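Lytic polysaccharide monooxygenase (Neurospora crassa, PDB 4QI8) probably cleaves cellulose chains oxidatively, as a secreted copper-dependent monooxygenase of the AA9 family that needs a reductant and oxygen or hydrogen peroxide. Local coordinates at residues V56-T61 and L163-G168; L80-D85 and G134-R139. All coordinates share one frame; numbering follows the deposited sequence.

Contact 1: residues V56-T61 and L163-G168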
loop_
_atom_site.group_PDB
_atom_site.type_symbol
_atom_site.label_atom_id
_atom_site.label_comp_id
_atom_site.label_asym_id
_atom_site.label_seq_id
_atom_site.Cartn_x
_atom_site.Cartn_y
_atom_site.Cartn_z
ATOM N N VAL A 56 -0.292 9.647 14.660
ATOM C CA VAL A 56 -1.493 8.820 14.777
ATOM C C VAL A 56 -1.304 7.816 15.900
ATOM O O VAL A 56 -0.220 7.274 16.064
ATOM C CB VAL A 56 -1.793 8.052 13.473
ATOM C CG1 VAL A 56 -0.604 7.222 13.051
ATOM C CG2 VAL A 56 -3.016 7.159 13.639
ATOM N N ALA A 57 -2.355 7.567 16.672
ATOM C CA ALA A 57 -2.285 6.564 17.728
ATOM C C ALA A 57 -2.462 5.154 17.170
ATOM O O ALA A 57 -3.354 4.898 16.357
ATOM C CB ALA A 57 -3.333 6.843 18.787
ATOM N N ALA A 58 -1.607 4.240 17.616
ATOM C CA ALA A 58 -1.786 2.831 17.312
ATOM C C ALA A 58 -3.182 2.416 17.755
ATOM O O ALA A 58 -3.677 2.872 18.790
ATOM C CB ALA A 58 -0.736 2.002 18.021
ATOM N N GLY A 59 -3.817 1.561 16.963
ATOM C CA GLY A 59 -5.131 1.043 17.294
ATOM C C GLY A 59 -6.269 1.864 16.722
ATOM O O GLY A 59 -7.431 1.491 16.876
ATOM N N THR A 60 -5.947 2.975 16.067
ATOM C CA THR A 60 -6.974 3.812 15.451
ATOM C C THR A 60 -7.002 3.612 13.940
ATOM O O THR A 60 -6.145 2.934 13.368
ATOM C CB THR A 60 -6.764 5.307 15.763
ATOM O OG1 THR A 60 -5.580 5.779 15.115
ATOM C CG2 THR A 60 -6.652 5.543 17.267
ATOM N N THR A 61 -8.018 4.200 13.321
ATOM C CA THR A 61 -8.237 4.105 11.892
ATOM C C THR A 61 -8.042 5.467 11.271
ATOM O O THR A 61 -8.689 6.434 11.668
ATOM C CB THR A 61 -9.667 3.665 11.587
ATOM O OG1 THR A 61 -9.877 2.351 12.102
ATOM C CG2 THR A 61 -9.931 3.653 10.090
ATOM N N LEU A 163 4.360 8.548 8.873
ATOM C CA LEU A 163 3.602 8.555 10.128
ATOM C C LEU A 163 4.514 8.547 11.339
ATOM O O LEU A 163 5.622 8.009 11.306
ATOM C CB LEU A 163 2.708 7.315 10.250
ATOM C CG LEU A 163 1.753 7.007 9.107
ATOM C CD1 LEU A 163 0.935 5.773 9.462
ATOM C CD2 LEU A 163 0.839 8.189 8.792
ATOM N N SER A 164 4.019 9.130 12.421
ATOM C CA SER A 164 4.571 8.932 13.755
ATOM C C SER A 164 3.495 8.221 14.567
ATOM O O SER A 164 2.477 8.819 14.901
ATOM C CB SER A 164 4.942 10.266 14.387
ATOM O OG SER A 164 5.371 10.078 15.720
ATOM N N ILE A 165 3.706 6.933 14.833
ATOM C CA ILE A 165 2.709 6.115 15.511
ATOM C C ILE A 165 3.007 6.135 17.003
ATOM O O ILE A 165 4.120 5.828 17.430
ATOM C CB ILE A 165 2.668 4.677 14.952
ATOM C CG1 ILE A 165 2.230 4.714 13.480
ATOM C CG2 ILE A 165 1.727 3.810 15.784
ATOM C CD1 ILE A 165 2.119 3.350 12.792
ATOM N N THR A 166 2.010 6.532 17.785
ATOM C CA THR A 166 2.162 6.689 19.224
ATOM C C THR A 166 1.338 5.661 19.986
ATOM O O THR A 166 0.439 5.030 19.437
ATOM C CB THR A 166 1.696 8.078 19.659
ATOM O OG1 THR A 166 0.300 8.215 19.375
ATOM C CG2 THR A 166 2.470 9.165 18.925
ATOM N N GLY A 167 1.653 5.503 21.269
ATOM C CA GLY A 167 0.887 4.644 22.155
ATOM C C GLY A 167 0.899 3.185 21.758
ATOM O O GLY A 167 -0.129 2.511 21.808
ATOM N N GLY A 168 2.065 2.682 21.385
ATOM C CA GLY A 168 2.142 1.345 20.832
ATOM C C GLY A 168 2.063 0.260 21.883
ATOM O O GLY A 168 1.808 0.516 23.066
#
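V56 and A57 run parallel to I165 and T166, with the CA atoms of V56 and I165 5.1 Å apart. V56 bonds to the residues either side of I165, as parallel pairing requires: its N donates to S164 O at 2.9 Å, while its O receives T166 N at the same length. Two residues on, A58 N donates to T166 O in a nearly straight bond (171° at the hydrogen). I165 CA adds a CA-H...O contact to V56 O.

V56 and I165 stand alongside each other on one face of the sheet. Their closest branches are the two CG1 atoms, 3.8 Å apart. The valine reaches this position with CG1 between the backbone N and the carbonyl carbon (chi1 55°), from where it also meets L163 CD1 at 4.2 Å. I165 CG2 packs against A58 CB, so the isoleucine touches both V56 and A58 with different branches.

In the AA9 beta-sandwich this pairing sets strand 54-57 at the border of the larger sheet, parallel to strand 155-166, whose other neighbour is strand 134-144. On the face of A57 and T166, the contact is lighter: T166 OG1 sits 3.5 Å from A57 CA and makes at most a weak bond to V56 O.

Beyond the pairing, a type II turn from A57 to T60 takes the chain away from its partner. G59 occupies its third position with positive phi (92°), and A57 O accepts from both T60 N and T60 OG1, the hydroxyl lying 2.7 Å from that oxygen in the carbonyl plane.

Contact 2: residues L80-D85 and G134-R139; sequences LARVPD and GSYLLR
R82 CG is anti to its backbone N (chi1 -173°) and the chain stays extended as far as NE, which carries the arginine across the ring of Y136, whose own CG stands anti to the carbonyl carbon. R82 CB lies over one ring face, offset toward the rim, 3.8 Å from the centroid, a CH-pi contact. Further out, CG touches CZ and CD comes to 3.5 Å from Y136 OH. The guanidinium is turned almost perpendicular to the ring, the planes being 89° apart, so the two do not stack; its edge faces the phenol oxygen, which is itself hydrogen-bonded to K132 O.

Past the tyrosine, NH1 and NH2 of R82 grip D85 end-on, both on OD1. The NH2 bond, 2.9 Å long, uses the syn lone pair of OD1, whereas NH1 approaches from above the carboxylate plane. NH2 also reaches S133 O. G134 passes close by: its CA is 4.0 Å from R82 NH2.

Further along the same face, L80 CB meets Y136 CD2, and L80 CD2 packs on L138 CD1 at 3.9 Å. V83 CG2 rests against S135 CB, and a water joins V83 O to S135 N.

The backbone fixes this register. A81 and L137 form a hydrogen-bonded pair, A81 N to L137 O at 3.0 Å and L137 N to A81 O, with L80-L138 and R82-Y136 as the flanking non-hydrogen-bonded pairs; V83 N to S135 O extends it. Strand axes at 153° confirm antiparallel neighbours, strands 76-82 and 134-144, in the middle of the larger sheet of the immunoglobulin-like beta-sandwich of AA9 monooxygenases.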
loop_
_atom_site.group_PDB
_atom_site.type_symbol
_atom_site.label_atom_id
_atom_site.label_comp_id
_atom_site.label_asym_id
_atom_site.label_seq_id
_atom_site.Cartn_x
_atom_site.Cartn_y
_atom_site.Cartn_z
ATOM N N LEU A 80 3.022 -1.541 6.493
ATOM C CA LEU A 80 3.804 -0.647 7.335
ATOM C C LEU A 80 5.267 -1.069 7.372
ATOM O O LEU A 80 5.588 -2.252 7.233
ATOM C CB LEU A 80 3.290 -0.701 8.771
ATOM C CG LEU A 80 1.998 0.062 9.051
ATOM C CD1 LEU A 80 1.462 -0.258 10.446
ATOM C CD2 LEU A 80 2.208 1.575 8.919
ATOM N N ALA A 81 6.145 -0.094 7.601
ATOM C CA ALA A 81 7.559 -0.361 7.860
ATOM C C ALA A 81 8.031 0.625 8.909
ATOM O O ALA A 81 7.824 1.828 8.766
ATOM C CB ALA A 81 8.388 -0.230 6.590
ATOM N N ARG A 82 8.676 0.116 9.955
ATOM C CA ARG A 82 9.107 0.961 11.057
ATOM C C ARG A 82 10.528 1.471 10.850
ATOM O O ARG A 82 11.483 0.706 10.693
ATOM C CB ARG A 82 9.025 0.206 12.382
ATOM C CG ARG A 82 9.305 1.099 13.577
ATOM C CD ARG A 82 9.187 0.353 14.891
ATOM N NE ARG A 82 9.418 1.208 16.056
ATOM C CZ ARG A 82 10.615 1.574 16.508
ATOM N NH1 ARG A 82 11.730 1.170 15.912
ATOM N NH2 ARG A 82 10.699 2.341 17.585
ATOM N N VAL A 83 10.673 2.786 10.894
ATOM C CA VAL A 83 11.978 3.407 10.791
ATOM C C VAL A 83 12.832 3.008 12.008
ATOM O O VAL A 83 12.360 3.107 13.132
ATOM C CB VAL A 83 11.829 4.934 10.764
ATOM C CG1 VAL A 83 13.189 5.594 10.675
ATOM C CG2 VAL A 83 10.927 5.391 9.610
ATOM N N PRO A 84 14.089 2.560 11.796
ATOM C CA PRO A 84 14.919 2.182 12.941
ATOM C C PRO A 84 15.164 3.338 13.888
ATOM O O PRO A 84 15.252 4.497 13.468
ATOM C CB PRO A 84 16.242 1.758 12.297
ATOM C CG PRO A 84 15.902 1.392 10.917
ATOM C CD PRO A 84 14.775 2.297 10.519
ATOM N N ASP A 85 15.298 3.007 15.167
ATOM C CA ASP A 85 15.647 3.994 16.174
ATOM C C ASP A 85 16.910 4.728 15.749
ATOM O O ASP A 85 17.886 4.116 15.318
ATOM C CB ASP A 85 15.877 3.327 17.532
ATOM C CG ASP A 85 14.600 2.784 18.147
ATOM O OD1 ASP A 85 13.502 3.044 17.608
ATOM O OD2 ASP A 85 14.701 2.093 19.185
ATOM N N GLY A 134 6.761 4.520 17.090
ATOM C CA GLY A 134 7.912 5.001 16.359
ATOM C C GLY A 134 7.477 5.663 15.073
ATOM O O GLY A 134 6.289 5.841 14.831
ATOM N N SER A 135 8.444 6.038 14.252
ATOM C CA SER A 135 8.142 6.548 12.921
ATOM C C SER A 135 7.964 5.388 11.959
ATOM O O SER A 135 8.684 4.396 12.053
ATOM C CB SER A 135 9.256 7.465 12.444
ATOM O OG SER A 135 9.376 8.592 13.292
ATOM N N TYR A 136 7.019 5.537 11.035
ATOM C CA TYR A 136 6.669 4.480 10.093
ATOM C C TYR A 136 6.385 5.042 8.708
ATOM O O TYR A 136 5.890 6.169 8.571
ATOM C CB TYR A 136 5.383 3.767 10.516
ATOM C CG TYR A 136 5.494 2.760 11.640
ATOM C CD1 TYR A 136 5.568 3.168 12.970
ATOM C CD2 TYR A 136 5.478 1.400 11.372
ATOM C CE1 TYR A 136 5.644 2.246 13.998
ATOM C CE2 TYR A 136 5.546 0.468 12.390
ATOM C CZ TYR A 136 5.616 0.894 13.699
ATOM O OH TYR A 136 5.690 -0.067 14.684
ATOM N N LEU A 137 6.653 4.227 7.688
ATOM C CA LEU A 137 6.063 4.431 6.383
ATOM C C LEU A 137 4.827 3.555 6.258
ATOM O O LEU A 137 4.837 2.390 6.677
ATOM C CB LEU A 137 7.049 4.066 5.279
ATOM C CG LEU A 137 8.330 4.899 5.272
ATOM C CD1 LEU A 137 9.308 4.374 4.227
ATOM C CD2 LEU A 137 8.013 6.352 5.000
ATOM N N LEU A 138 3.782 4.124 5.653
ATOM C CA LEU A 138 2.566 3.401 5.310
ATOM C C LEU A 138 2.455 3.382 3.798
ATOM O O LEU A 138 2.273 4.426 3.174
ATOM C CB LEU A 138 1.343 4.068 5.928
ATOM C CG LEU A 138 -0.018 3.496 5.519
ATOM C CD1 LEU A 138 -0.219 2.046 5.941
ATOM C CD2 LEU A 138 -1.114 4.369 6.085
ATOM N N ARG A 139 2.628 2.199 3.217
ATOM C CA ARG A 139 2.563 2.014 1.776
ATOM C C ARG A 139 1.146 1.624 1.377
ATOM O O ARG A 139 0.594 0.652 1.891
ATOM C CB ARG A 139 3.558 0.930 1.343
ATOM C CG ARG A 139 3.518 0.551 -0.125
ATOM C CD ARG A 139 4.565 -0.512 -0.415
ATOM N NE ARG A 139 4.563 -0.934 -1.814
ATOM C CZ ARG A 139 3.733 -1.832 -2.323
ATOM N NH1 ARG A 139 2.851 -2.442 -1.537
ATOM N NH2 ARG A 139 3.790 -2.131 -3.612
HETATM O O HOH W 1 11.241 5.156 14.621
#

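Both contacts belong to the same mixed sheet, with centres about 11 Å apart: contact 1 pairs its border strand, whereas contact 2 lies further in. Strands 134-144 and 155-166, consecutive in the chain, join them directly. I165 N lies 2.8 Å from G134 O, a probable hydrogen bond, and I165 CD1 packs at 3.5 Å on Y136 CD1, so the isoleucine serves both. Six of nine touching residues are buried in contact 2, against three in contact 1. The chemistry differs as well: short aliphatic groups and parallel bonds mark contact 1, while antiparallel contact 2 adds an R82-Y136 CH-pi contact, beside a salt bridge kept within 80-85 (R82 to D85) at its less buried end. Both are distant from the copper site.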